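PDB 2OZ8: Mll7089 protein from Mesorhizobium loti, which is of unknown function but belongs to the mandelate racemase family of the enolase superfamily and may act as a magnesium-dependent hydro-lyase. Local coordinates for residues I21-V26 with G250-L255; W222-I227 with I269-G274; D29-A34 with N297-A302; R171-D176 with E199-K204; T277-I282 with I293-T298. One frame throughout, in Å; residues are numbered along the deposited sequence.

Contact 1 (I21-V26 with G250-L255)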
# COMPACT_ATOMS: atom_id res chain seq x y z
N ILE A 21 -21.14 39.34 -4.64
CA ILE A 21 -20.91 37.99 -4.11
C ILE A 21 -19.50 37.53 -4.40
O ILE A 21 -18.87 38.01 -5.32
CB ILE A 21 -21.90 36.90 -4.64
CG1 ILE A 21 -21.62 36.56 -6.11
CG2 ILE A 21 -23.32 37.24 -4.29
CD1 ILE A 21 -22.24 35.29 -6.58
N GLY A 22 -19.00 36.61 -3.61
CA GLY A 22 -17.76 35.96 -3.97
C GLY A 22 -17.07 35.29 -2.82
O GLY A 22 -17.63 35.11 -1.73
N ASP A 23 -15.81 34.97 -3.07
CA ASP A 23 -15.01 34.16 -2.16
C ASP A 23 -13.55 34.53 -2.37
O ASP A 23 -13.24 35.48 -3.09
CB ASP A 23 -15.24 32.69 -2.45
CG ASP A 23 -14.92 32.33 -3.89
OD1 ASP A 23 -13.88 32.79 -4.43
OD2 ASP A 23 -15.70 31.60 -4.51
N SER A 24 -12.65 33.76 -1.78
CA SER A 24 -11.26 34.16 -1.72
C SER A 24 -10.65 34.23 -3.10
O SER A 24 -9.60 34.76 -3.26
CB SER A 24 -10.47 33.19 -0.83
OG SER A 24 -10.31 31.95 -1.46
N GLN A 25 -11.33 33.67 -4.10
CA GLN A 25 -10.81 33.52 -5.46
C GLN A 25 -11.53 34.41 -6.48
O GLN A 25 -10.97 34.76 -7.50
CB GLN A 25 -11.02 32.07 -5.95
CG GLN A 25 -9.90 31.09 -5.66
CD GLN A 25 -10.02 29.81 -6.51
OE1 GLN A 25 -10.51 28.75 -6.05
NE2 GLN A 25 -9.59 29.91 -7.75
N VAL A 26 -12.79 34.75 -6.20
CA VAL A 26 -13.72 35.23 -7.21
C VAL A 26 -14.66 36.33 -6.69
O VAL A 26 -15.02 36.35 -5.50
CB VAL A 26 -14.51 33.98 -7.76
CG1 VAL A 26 -15.95 34.26 -8.05
CG2 VAL A 26 -13.78 33.32 -8.94
N GLY A 250 -15.33 18.69 -2.27
CA GLY A 250 -15.75 18.20 -3.59
C GLY A 250 -16.08 19.28 -4.61
O GLY A 250 -16.53 18.95 -5.72
N GLU A 251 -15.89 20.56 -4.24
CA GLU A 251 -16.16 21.69 -5.15
C GLU A 251 -15.24 21.56 -6.37
O GLU A 251 -14.08 21.15 -6.24
CB GLU A 251 -15.95 23.07 -4.47
CG GLU A 251 -16.48 24.32 -5.23
CD GLU A 251 -17.99 24.62 -5.02
OE1 GLU A 251 -18.77 23.65 -5.09
OE2 GLU A 251 -18.41 25.80 -4.79
N TYR A 252 -15.78 21.91 -7.53
CA TYR A 252 -15.01 22.01 -8.77
C TYR A 252 -14.74 20.63 -9.37
O TYR A 252 -13.99 20.51 -10.35
CB TYR A 252 -13.72 22.83 -8.59
CG TYR A 252 -13.96 24.18 -7.95
CD1 TYR A 252 -13.40 24.52 -6.71
CD2 TYR A 252 -14.81 25.12 -8.57
CE1 TYR A 252 -13.65 25.77 -6.11
CE2 TYR A 252 -15.07 26.36 -7.99
CZ TYR A 252 -14.49 26.68 -6.76
OH TYR A 252 -14.79 27.91 -6.21
N LEU A 253 -15.35 19.60 -8.79
CA LEU A 253 -15.15 18.25 -9.26
C LEU A 253 -16.39 17.80 -10.01
O LEU A 253 -17.51 18.12 -9.60
CB LEU A 253 -14.89 17.28 -8.10
CG LEU A 253 -13.69 17.30 -7.15
CD1 LEU A 253 -13.79 16.12 -6.16
CD2 LEU A 253 -12.39 17.25 -7.91
N ASP A 254 -16.20 17.04 -11.09
CA ASP A 254 -17.32 16.37 -11.72
C ASP A 254 -17.63 15.01 -11.04
O ASP A 254 -17.04 14.66 -10.01
CB ASP A 254 -17.09 16.25 -13.24
CG ASP A 254 -15.84 15.45 -13.60
OD1 ASP A 254 -15.23 14.79 -12.74
OD2 ASP A 254 -15.46 15.46 -14.79
N LEU A 255 -18.58 14.27 -11.61
CA LEU A 255 -19.02 12.97 -11.10
C LEU A 255 -17.86 12.02 -10.94
O LEU A 255 -17.73 11.35 -9.90
CB LEU A 255 -20.00 12.32 -12.06
CG LEU A 255 -21.23 11.64 -11.45
CD1 LEU A 255 -21.60 10.39 -12.24
CD2 LEU A 255 -21.11 11.34 -9.98

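Contact 2 (W222-I227 with I269-G274)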
# COMPACT_ATOMS: atom_id res chain seq x y z
N TRP A 222 -18.47 22.57 10.03
CA TRP A 222 -17.57 22.06 8.98
C TRP A 222 -16.77 23.18 8.34
O TRP A 222 -17.12 24.35 8.43
CB TRP A 222 -18.27 21.18 7.91
CG TRP A 222 -19.14 21.87 6.84
CD1 TRP A 222 -18.73 22.79 5.92
CD2 TRP A 222 -20.52 21.62 6.55
NE1 TRP A 222 -19.77 23.16 5.09
CE2 TRP A 222 -20.89 22.46 5.46
CE3 TRP A 222 -21.49 20.77 7.10
CZ2 TRP A 222 -22.19 22.47 4.91
CZ3 TRP A 222 -22.74 20.78 6.57
CH2 TRP A 222 -23.10 21.63 5.50
N VAL A 223 -15.65 22.79 7.76
CA VAL A 223 -14.86 23.65 6.92
C VAL A 223 -14.98 23.07 5.51
O VAL A 223 -14.80 21.86 5.28
CB VAL A 223 -13.38 23.80 7.41
CG1 VAL A 223 -12.70 22.44 7.58
CG2 VAL A 223 -12.57 24.70 6.47
N GLU A 224 -15.28 23.94 4.55
CA GLU A 224 -15.57 23.50 3.21
C GLU A 224 -14.44 23.86 2.25
O GLU A 224 -13.97 24.97 2.29
CB GLU A 224 -16.82 24.22 2.80
CG GLU A 224 -17.64 23.51 1.74
CD GLU A 224 -19.06 24.07 1.65
OE1 GLU A 224 -19.74 24.30 2.69
OE2 GLU A 224 -19.49 24.25 0.50
N ASP A 225 -14.03 22.94 1.40
CA ASP A 225 -12.95 23.18 0.46
C ASP A 225 -11.75 24.00 1.00
O ASP A 225 -11.40 25.03 0.43
CB ASP A 225 -13.48 23.84 -0.81
CG ASP A 225 -14.64 23.11 -1.38
OD1 ASP A 225 -14.54 21.89 -1.61
OD2 ASP A 225 -15.70 23.76 -1.61
N PRO A 226 -11.10 23.54 2.08
CA PRO A 226 -10.07 24.42 2.65
C PRO A 226 -8.81 24.55 1.78
O PRO A 226 -8.10 25.55 1.92
CB PRO A 226 -9.73 23.75 3.99
CG PRO A 226 -10.12 22.31 3.86
CD PRO A 226 -11.23 22.24 2.81
N ILE A 227 -8.55 23.59 0.88
CA ILE A 227 -7.30 23.48 0.15
C ILE A 227 -7.59 22.95 -1.26
O ILE A 227 -8.70 22.48 -1.55
CB ILE A 227 -6.26 22.51 0.89
CG1 ILE A 227 -6.75 21.04 0.92
CG2 ILE A 227 -5.92 22.97 2.33
CD1 ILE A 227 -5.75 19.95 1.27
N ILE A 269 -17.35 14.94 4.46
CA ILE A 269 -18.67 15.22 3.86
C ILE A 269 -18.42 15.51 2.39
O ILE A 269 -17.42 16.16 2.09
CB ILE A 269 -19.37 16.48 4.43
CG1 ILE A 269 -19.54 16.42 5.93
CG2 ILE A 269 -20.79 16.74 3.76
CD1 ILE A 269 -19.69 17.76 6.50
N LEU A 270 -19.26 14.99 1.48
CA LEU A 270 -19.15 15.33 0.06
C LEU A 270 -20.13 16.46 -0.30
O LEU A 270 -21.32 16.30 -0.02
CB LEU A 270 -19.33 14.07 -0.83
CG LEU A 270 -19.39 14.25 -2.38
CD1 LEU A 270 -18.02 14.45 -2.95
CD2 LEU A 270 -19.99 13.03 -3.02
N ASN A 271 -19.67 17.62 -0.83
CA ASN A 271 -20.63 18.66 -1.31
C ASN A 271 -20.98 18.42 -2.77
O ASN A 271 -20.15 18.02 -3.56
CB ASN A 271 -20.10 20.09 -1.15
CG ASN A 271 -21.21 21.18 -1.24
OD1 ASN A 271 -21.21 22.01 -2.18
ND2 ASN A 271 -22.12 21.22 -0.24
N VAL A 272 -22.23 18.64 -3.12
CA VAL A 272 -22.66 18.48 -4.50
C VAL A 272 -23.59 19.61 -4.86
O VAL A 272 -24.01 20.35 -3.98
CB VAL A 272 -23.40 17.11 -4.78
CG1 VAL A 272 -22.55 15.94 -4.36
CG2 VAL A 272 -24.76 17.08 -4.09
N HIS A 273 -23.94 19.70 -6.13
CA HIS A 273 -24.88 20.72 -6.62
C HIS A 273 -26.11 20.08 -7.22
O HIS A 273 -26.64 19.17 -6.65
CB HIS A 273 -24.17 21.72 -7.54
CG HIS A 273 -23.30 22.67 -6.77
ND1 HIS A 273 -23.79 23.83 -6.20
CD2 HIS A 273 -22.00 22.58 -6.39
CE1 HIS A 273 -22.82 24.43 -5.54
NE2 HIS A 273 -21.72 23.70 -5.64
N GLY A 274 -26.58 20.56 -8.37
CA GLY A 274 -27.90 20.19 -8.90
C GLY A 274 -27.94 19.31 -10.13
O GLY A 274 -28.98 19.25 -10.77

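Contact 3 (D29-A34 with N297-A302)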
# COMPACT_ATOMS: atom_id res chain seq x y z
N ASP A 29 -20.72 40.81 -9.49
CA ASP A 29 -21.88 41.66 -9.23
C ASP A 29 -23.03 41.55 -10.28
O ASP A 29 -23.99 42.34 -10.26
CB ASP A 29 -21.43 43.10 -9.06
CG ASP A 29 -20.70 43.63 -10.25
OD1 ASP A 29 -20.63 42.96 -11.29
OD2 ASP A 29 -20.15 44.73 -10.15
N ASP A 30 -22.94 40.56 -11.17
CA ASP A 30 -23.99 40.31 -12.17
C ASP A 30 -24.32 38.81 -12.22
O ASP A 30 -23.67 38.01 -11.61
CB ASP A 30 -23.55 40.78 -13.56
CG ASP A 30 -22.26 40.09 -14.04
OD1 ASP A 30 -21.82 39.12 -13.39
OD2 ASP A 30 -21.65 40.52 -15.05
N VAL A 31 -25.38 38.48 -12.94
CA VAL A 31 -25.87 37.13 -13.08
C VAL A 31 -26.04 36.88 -14.56
O VAL A 31 -26.62 37.70 -15.27
CB VAL A 31 -27.21 37.00 -12.44
CG1 VAL A 31 -27.69 35.56 -12.52
CG2 VAL A 31 -27.15 37.48 -10.99
N ASN A 32 -25.53 35.75 -15.03
CA ASN A 32 -25.65 35.37 -16.42
C ASN A 32 -26.31 34.01 -16.49
O ASN A 32 -25.73 33.04 -16.03
CB ASN A 32 -24.28 35.34 -17.04
CG ASN A 32 -23.86 36.71 -17.55
OD1 ASN A 32 -24.20 37.09 -18.67
ND2 ASN A 32 -23.09 37.44 -16.77
N VAL A 33 -27.55 33.93 -17.00
CA VAL A 33 -28.35 32.71 -16.88
C VAL A 33 -29.40 32.64 -17.98
O VAL A 33 -29.98 33.66 -18.37
CB VAL A 33 -28.99 32.56 -15.45
CG1 VAL A 33 -30.04 33.65 -15.16
CG2 VAL A 33 -29.59 31.22 -15.24
N ALA A 34 -29.59 31.43 -18.53
CA ALA A 34 -30.61 31.18 -19.52
C ALA A 34 -31.51 30.01 -19.10
O ALA A 34 -31.03 28.98 -18.60
CB ALA A 34 -29.99 30.93 -20.88
N ASN A 297 -25.48 25.50 -3.34
CA ASN A 297 -26.34 26.35 -4.14
C ASN A 297 -26.75 25.64 -5.40
O ASN A 297 -25.89 25.16 -6.13
CB ASN A 297 -25.67 27.67 -4.49
CG ASN A 297 -25.60 28.58 -3.31
OD1 ASN A 297 -24.54 29.15 -3.02
ND2 ASN A 297 -26.70 28.70 -2.59
N THR A 298 -28.06 25.53 -5.60
CA THR A 298 -28.62 25.19 -6.89
C THR A 298 -29.45 26.39 -7.34
O THR A 298 -30.05 27.09 -6.52
CB THR A 298 -29.37 23.83 -6.88
OG1 THR A 298 -30.45 23.81 -5.93
CG2 THR A 298 -28.37 22.70 -6.52
N PHE A 299 -29.43 26.69 -8.64
CA PHE A 299 -30.22 27.80 -9.15
C PHE A 299 -31.69 27.64 -8.79
O PHE A 299 -32.30 26.67 -9.15
CB PHE A 299 -30.04 28.02 -10.66
CG PHE A 299 -30.35 29.41 -11.08
CD1 PHE A 299 -29.34 30.35 -11.19
CD2 PHE A 299 -31.67 29.82 -11.29
CE1 PHE A 299 -29.62 31.67 -11.54
CE2 PHE A 299 -31.97 31.13 -11.66
CZ PHE A 299 -30.95 32.06 -11.78
N LEU A 300 -32.20 28.60 -8.03
CA LEU A 300 -33.57 28.63 -7.54
C LEU A 300 -33.97 27.46 -6.66
O LEU A 300 -35.16 27.19 -6.51
CB LEU A 300 -34.59 28.88 -8.68
CG LEU A 300 -34.70 30.36 -9.07
CD1 LEU A 300 -35.64 30.57 -10.24
CD2 LEU A 300 -35.12 31.21 -7.88
N GLU A 301 -32.99 26.81 -6.06
CA GLU A 301 -33.18 25.80 -5.01
C GLU A 301 -33.88 24.54 -5.53
O GLU A 301 -34.48 23.80 -4.77
CB GLU A 301 -33.90 26.40 -3.77
CG GLU A 301 -33.04 27.35 -2.92
CD GLU A 301 -32.60 28.58 -3.69
OE1 GLU A 301 -33.48 29.33 -4.18
OE2 GLU A 301 -31.36 28.77 -3.84
N ALA A 302 -33.77 24.30 -6.83
CA ALA A 302 -34.16 23.04 -7.43
C ALA A 302 -33.64 21.79 -6.66
O ALA A 302 -34.36 20.76 -6.54
CB ALA A 302 -33.68 23.02 -8.89

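Contact 4 (R171-D176 with E199-K204). With SO4 (sulfate ion), chain D.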
# COMPACT_ATOMS: atom_id res chain seq x y z
N ARG A 171 -5.68 36.82 2.96
CA ARG A 171 -4.23 36.87 3.13
C ARG A 171 -3.82 37.19 4.58
O ARG A 171 -2.85 36.65 5.10
CB ARG A 171 -3.60 37.89 2.18
CG ARG A 171 -2.99 37.28 0.90
CD ARG A 171 -2.54 38.36 -0.13
NE ARG A 171 -1.21 38.96 0.15
CZ ARG A 171 -0.98 40.08 0.86
NH1 ARG A 171 -1.99 40.78 1.41
NH2 ARG A 171 0.26 40.51 1.04
N ASP A 172 -4.58 38.08 5.22
CA ASP A 172 -4.38 38.42 6.61
C ASP A 172 -5.38 37.60 7.42
O ASP A 172 -6.58 37.82 7.37
CB ASP A 172 -4.49 39.96 6.80
CG ASP A 172 -4.58 40.39 8.28
OD1 ASP A 172 -3.70 40.05 9.12
OD2 ASP A 172 -5.52 41.11 8.61
N PHE A 173 -4.86 36.60 8.14
CA PHE A 173 -5.69 35.71 8.94
C PHE A 173 -6.54 36.47 9.93
O PHE A 173 -7.63 36.04 10.25
CB PHE A 173 -4.85 34.63 9.63
CG PHE A 173 -5.66 33.60 10.33
CD1 PHE A 173 -6.73 32.99 9.69
CD2 PHE A 173 -5.35 33.23 11.63
CE1 PHE A 173 -7.49 32.04 10.33
CE2 PHE A 173 -6.13 32.25 12.30
CZ PHE A 173 -7.18 31.66 11.64
N ASP A 174 -6.07 37.63 10.39
CA ASP A 174 -6.87 38.45 11.31
C ASP A 174 -8.22 38.89 10.74
O ASP A 174 -9.17 38.98 11.47
CB ASP A 174 -6.05 39.62 11.87
CG ASP A 174 -5.27 39.23 13.11
OD1 ASP A 174 -5.89 38.74 14.09
OD2 ASP A 174 -4.03 39.38 13.12
N ARG A 175 -8.30 39.12 9.43
CA ARG A 175 -9.58 39.42 8.75
C ARG A 175 -10.63 38.27 8.84
O ARG A 175 -11.81 38.52 9.14
CB ARG A 175 -9.30 39.90 7.32
CG ARG A 175 -10.52 40.50 6.57
CD ARG A 175 -10.16 41.65 5.53
NE ARG A 175 -9.60 42.88 6.13
CZ ARG A 175 -8.42 43.44 5.80
NH1 ARG A 175 -7.66 42.90 4.84
NH2 ARG A 175 -8.01 44.55 6.42
N ASP A 176 -10.18 37.01 8.63
CA ASP A 176 -10.99 35.82 8.92
C ASP A 176 -11.40 35.74 10.38
O ASP A 176 -12.55 35.40 10.71
CB ASP A 176 -10.23 34.53 8.62
CG ASP A 176 -9.83 34.39 7.16
OD1 ASP A 176 -10.25 35.20 6.32
OD2 ASP A 176 -9.10 33.45 6.84
N GLU A 199 -10.17 26.95 -1.15
CA GLU A 199 -8.84 26.48 -1.55
C GLU A 199 -7.72 27.48 -1.26
O GLU A 199 -6.61 27.33 -1.75
CB GLU A 199 -8.79 26.04 -3.04
CG GLU A 199 -9.82 25.02 -3.54
CD GLU A 199 -9.52 24.44 -4.99
OE1 GLU A 199 -9.35 25.16 -5.98
OE2 GLU A 199 -9.46 23.23 -5.21
N ALA A 200 -8.02 28.52 -0.48
CA ALA A 200 -7.02 29.53 -0.16
C ALA A 200 -5.85 28.97 0.63
O ALA A 200 -4.78 29.56 0.65
CB ALA A 200 -7.66 30.72 0.60
N TRP A 201 -6.04 27.85 1.30
CA TRP A 201 -5.00 27.37 2.24
C TRP A 201 -4.23 26.17 1.68
O TRP A 201 -4.71 25.49 0.80
CB TRP A 201 -5.63 27.04 3.58
CG TRP A 201 -6.30 28.19 4.24
CD1 TRP A 201 -6.03 29.51 4.06
CD2 TRP A 201 -7.32 28.13 5.26
NE1 TRP A 201 -6.82 30.29 4.89
CE2 TRP A 201 -7.63 29.47 5.62
CE3 TRP A 201 -7.97 27.08 5.90
CZ2 TRP A 201 -8.58 29.79 6.62
CZ3 TRP A 201 -8.93 27.40 6.90
CH2 TRP A 201 -9.22 28.76 7.25
N THR A 202 -2.99 26.00 2.13
CA THR A 202 -2.29 24.73 1.98
C THR A 202 -2.60 23.82 3.22
O THR A 202 -3.09 24.29 4.28
CB THR A 202 -0.76 25.00 1.84
OG1 THR A 202 -0.33 25.88 2.89
CG2 THR A 202 -0.40 25.65 0.48
N SER A 203 -2.32 22.53 3.13
CA SER A 203 -2.81 21.61 4.18
C SER A 203 -2.41 21.92 5.61
O SER A 203 -3.31 21.97 6.48
CB SER A 203 -2.52 20.14 3.87
OG SER A 203 -1.13 19.93 3.79
N LYS A 204 -1.13 22.17 5.89
CA LYS A 204 -0.76 22.43 7.30
C LYS A 204 -1.20 23.79 7.78
O LYS A 204 -1.58 23.95 8.94
CB LYS A 204 0.73 22.11 7.61
CG LYS A 204 1.16 22.21 9.08
CD LYS A 204 0.30 21.39 10.03
CE LYS A 204 0.52 19.85 9.85
NZ LYS A 204 1.84 19.34 10.31
S SO4 D . -7.27 39.16 0.43
O1 SO4 D . -7.96 38.45 -0.67
O2 SO4 D . -6.48 38.12 1.09
O3 SO4 D . -6.35 40.23 0.00
O4 SO4 D . -8.27 39.81 1.31
O HOH W 1 -6.81 33.06 6.03

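Contact 5 (T277-I282 with I293-T298)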
# COMPACT_ATOMS: atom_id res chain seq x y z
N THR A 277 -29.25 13.70 -12.04
CA THR A 277 -28.89 12.32 -12.25
C THR A 277 -27.53 11.96 -11.63
O THR A 277 -27.40 10.90 -11.01
CB THR A 277 -28.84 11.95 -13.77
OG1 THR A 277 -30.05 12.38 -14.43
CG2 THR A 277 -28.63 10.41 -13.96
N ASP A 278 -26.52 12.81 -11.80
CA ASP A 278 -25.21 12.55 -11.16
C ASP A 278 -25.33 12.47 -9.63
O ASP A 278 -24.69 11.62 -9.02
CB ASP A 278 -24.16 13.61 -11.49
CG ASP A 278 -23.98 13.86 -12.96
OD1 ASP A 278 -24.53 13.09 -13.79
OD2 ASP A 278 -23.27 14.84 -13.31
N VAL A 279 -26.15 13.37 -9.05
CA VAL A 279 -26.36 13.46 -7.59
C VAL A 279 -27.03 12.25 -7.01
O VAL A 279 -26.61 11.77 -5.93
CB VAL A 279 -27.14 14.74 -7.20
CG1 VAL A 279 -27.54 14.71 -5.74
CG2 VAL A 279 -26.28 15.97 -7.48
N MET A 280 -28.05 11.74 -7.68
CA MET A 280 -28.66 10.49 -7.20
C MET A 280 -27.73 9.28 -7.36
O MET A 280 -27.75 8.34 -6.55
CB MET A 280 -30.03 10.24 -7.81
CG MET A 280 -31.04 11.37 -7.51
SD MET A 280 -31.48 11.70 -5.77
CE MET A 280 -32.17 10.09 -5.40
N ARG A 281 -26.87 9.30 -8.36
CA ARG A 281 -25.92 8.21 -8.50
C ARG A 281 -24.81 8.31 -7.41
O ARG A 281 -24.48 7.30 -6.76
CB ARG A 281 -25.32 8.20 -9.91
CG ARG A 281 -26.26 7.64 -10.90
CD ARG A 281 -25.81 7.82 -12.34
NE ARG A 281 -26.82 7.22 -13.20
CZ ARG A 281 -26.86 7.26 -14.53
NH1 ARG A 281 -25.91 7.90 -15.23
NH2 ARG A 281 -27.87 6.66 -15.16
N ILE A 282 -24.24 9.51 -7.23
CA ILE A 282 -23.21 9.68 -6.22
C ILE A 282 -23.81 9.54 -4.82
O ILE A 282 -23.14 9.08 -3.89
CB ILE A 282 -22.37 11.01 -6.36
CG1 ILE A 282 -21.02 10.81 -5.67
CG2 ILE A 282 -23.04 12.19 -5.71
CD1 ILE A 282 -20.11 9.81 -6.36
N ILE A 293 -23.64 13.84 2.71
CA ILE A 293 -23.57 14.72 1.53
C ILE A 293 -24.24 16.00 1.91
O ILE A 293 -25.23 15.97 2.64
CB ILE A 293 -24.31 14.09 0.29
CG1 ILE A 293 -23.44 12.99 -0.34
CG2 ILE A 293 -24.74 15.14 -0.75
CD1 ILE A 293 -24.09 12.28 -1.55
N SER A 294 -23.67 17.13 1.46
CA SER A 294 -24.41 18.40 1.59
C SER A 294 -24.72 18.91 0.20
O SER A 294 -23.99 18.69 -0.70
CB SER A 294 -23.71 19.43 2.46
OG SER A 294 -22.41 19.64 1.95
N ILE A 295 -25.90 19.49 0.05
CA ILE A 295 -26.30 20.16 -1.18
C ILE A 295 -25.97 21.68 -1.12
O ILE A 295 -26.44 22.40 -0.22
CB ILE A 295 -27.80 19.96 -1.41
CG1 ILE A 295 -28.17 18.46 -1.23
CG2 ILE A 295 -28.27 20.66 -2.71
CD1 ILE A 295 -27.91 17.49 -2.35
N GLY A 296 -25.12 22.11 -2.05
CA GLY A 296 -24.78 23.48 -2.20
C GLY A 296 -25.82 24.24 -3.03
O GLY A 296 -26.92 23.70 -3.35
N ASN A 297 -25.48 25.50 -3.34
CA ASN A 297 -26.34 26.35 -4.14
C ASN A 297 -26.75 25.64 -5.40
O ASN A 297 -25.89 25.16 -6.13
CB ASN A 297 -25.67 27.67 -4.49
CG ASN A 297 -25.60 28.58 -3.31
OD1 ASN A 297 -24.54 29.15 -3.02
ND2 ASN A 297 -26.70 28.70 -2.59
N THR A 298 -28.06 25.53 -5.60
CA THR A 298 -28.62 25.19 -6.89
C THR A 298 -29.45 26.39 -7.34
O THR A 298 -30.05 27.09 -6.52
CB THR A 298 -29.37 23.83 -6.88
OG1 THR A 298 -30.45 23.81 -5.93
CG2 THR A 298 -28.37 22.70 -6.52

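Contact 1 (I21-V26 with G250-L255)
Tyr252 reaches across to Asp23 and Gln25 with its ring and hydroxyl end. The contact is thin, burying 68 Å² in all. By packing, the end of the Gln25 side chain comes obliquely to the CE1 corner of the ring. Glu251, the preceding residue in the chain, lays its CG over one face, 3.2 Å above the plane.

Polar groups meet without bonding. Tyr252 OH lies 4.2 Å from Asp23 OD2, with carboxylate and ring planes nearly perpendicular at 87°. The hydroxyl is hydrogen-bonded to Asn198 instead. Asp23 uses its other oxygen to build its own loop. The Gln25 N to Asp23 OD1 bond, 2.7 Å, makes an Asx turn and uses the anti lone pair; Val26 N adds a weak bond to the same oxygen. The backbone bond from Asp23 N to Val26 O, 2.9 Å, closes the turn. On the other segment, Tyr252 is the third residue of a type II turn from Gly250 to Leu253.

Segment 21-26 runs from strand 20-22 into the turn that leads to strand 27-40. It hangs over the C-terminal end of barrel strand 246-249, where this superfamily keeps its active site, and helix 255-263 starts just beyond Asp254.

Contact 2 (W222-I227 with I269-G274)
Ile269 meets the Trp222 indole obliquely, touching the six-membered ring with its CD1 3.6 Å from Trp222 CE3. The same methyl is also 4.0 Å from Trp222 CB, and the two side chains cross at about a right angle. Trp315 packs edge-to-face with the indole. The other flat pair is the Glu224 carboxylate and the Asn271 amide, whose planes are 37° apart. Glu224 OE2 is 3.9 Å from Asn271 OD1, two acceptors side by side with no bond between them; Asn271 ND2 is given to Ser294 OG.

Both segments begin as strands of the parallel barrel of the enolase C-terminal domain, 222-224 and 269-272, and run on into loops. Strand 246-249 runs between them, so their side chains meet inside the barrel, beside Asn248.

Trp222 NE1 donates to Glu224 OE1, 2.7 Å, at an N-H...O angle of 154°. It comes on the anti side of the carboxylate and 23° out of its plane. Lys165 forms a salt bridge to the same oxygen, so two donors grip it. Glu224 runs out extended, with chi1 near anti, and its OE2 ends beside the Asn271 amide. A leucine in place of Trp222 would probably leave Glu224 OE1 without its indole donor and open a gap beside Ile269 CD1.

Contact 3 (D29-A34 with N297-A302)
Val33 and Phe299 are the closest pair of the two backbones, with CA atoms 9.3 Å apart; Val33 lies on an extended strand and Phe299 in a loop. Their side chains point at each other and fill the distance. Val33 CG2 sits over one face of the Phe299 ring, 4.0 Å from its centroid and 23° off the normal, a CH-pi contact displaced toward the rim. Its other methyl, Val33 CG1, comes 3.8 Å from Phe299 CZ. Val31 CG1 is at the ring edge, 4.5 Å from Phe299 CE1. Phe299 CG is anti to the backbone N (chi1 -156°), which swings the ring out from the loop to the strand. Phe323 stacks on this ring and Phe49 meets it at a slant. Replacing Phe299 by an alanine would probably open a gap beside Val31 and Val33 and leave Phe323 without its stacking partner. The contact joins the N-terminal antiparallel sheet to a loop after barrel strand 293-295, the interface between capping domain and barrel that marks the enolase superfamily.

Contact 4 (R171-D176 with E199-K204)
Asp176 lies against Trp201, and its side chain can be followed outward. From CB, on the first turn of helix 173-184, CG stands beside the backbone N and anti to the carbonyl carbon (chi1 -61°). This turns the carboxylate back to the start of the helix. There OD1 accepts from His170 N and OD2 from Gly169 N. OD2 also faces Trp201: it sits at the indole edge, in the ring plane, 3.7 Å from Trp201 CZ2. A water donates to Asp176 OD2 over a short 2.5 Å and accepts from Trp201 NE1 at 3.0 Å. The bridge gives the buried indole N-H a partner and helps to fix the ring.

The two segments belong to successive beta-alpha units of the barrel. One starts helix 173-184; the other is the loop from strand 192-196 into helix 203-215.

Phe173 adds an apolar touch, with its CE1 4.5 Å from Trp201 CZ2. Lys209 of helix 203-215 packs on both rings. Away from them, a sulfate, probably from the crystallisation liquor, lies at Arg171 N, though the modelled bond is too short to trust in detail. Farther along, Lys204 forms a salt bridge with Asp268 of a neighbouring subunit.

Contact 5 (T277-I282 with I293-T298)
Ile293 and Ile282 make the closer part of this contact. Ile293 CD1 comes 4.1 Å from the backbone Ile282 O and 4.3 Å from Ile282 CG2. Its CG1 branch stands anti to the carbonyl carbon (chi1 -77°), which sends the terminal methyl to the helix. One turn back, Val279 CG1 meets Ile295 CD1 at 4.4 Å, methyl to methyl. These four residues are buried, their side chains meeting by apolar contact alone.

The far side of the helix differs. Met280 points away from the strand and packs on Val87 of a neighbouring subunit. Arg281 is partly exposed; its guanidinium lies flat with Thr277 CG2 over the centre of one face, 3.6 Å above the plane. Its NH2 bonds to Arg86 O.

Helix and strand belong to the beta-alpha-beta unit of strand 269-272, helix 276-289 and strand 293-295, with the helix on the outside of the barrel. Val272 of the first strand packs against Val279 and Ile295, Leu255 of helix 255-263 packs on Ile282, and Met306 of helix 304-309 reaches Val279.

Contacts 1 and 3 open first, on neighbouring strands of the N-terminal sheet. Both reach far down the chain into loops of the barrel, so they tie the two domains together; their segments cross. Contact 4 falls within both long loops and joins two early barrel units. Contact 2 opens next. It crosses contact 1, because 250-255 lies between its strands, and Glu251 bonds to both Asp225 and His273. Contact 2 lies wholly within the span of contact 3. Contact 5 is a short local closure that follows contacts 1, 2 and 4. It ends on the same stretch as contact 3, sharing Asn297 and Thr298, and His273 of contact 2 bonds to Asn297 O there.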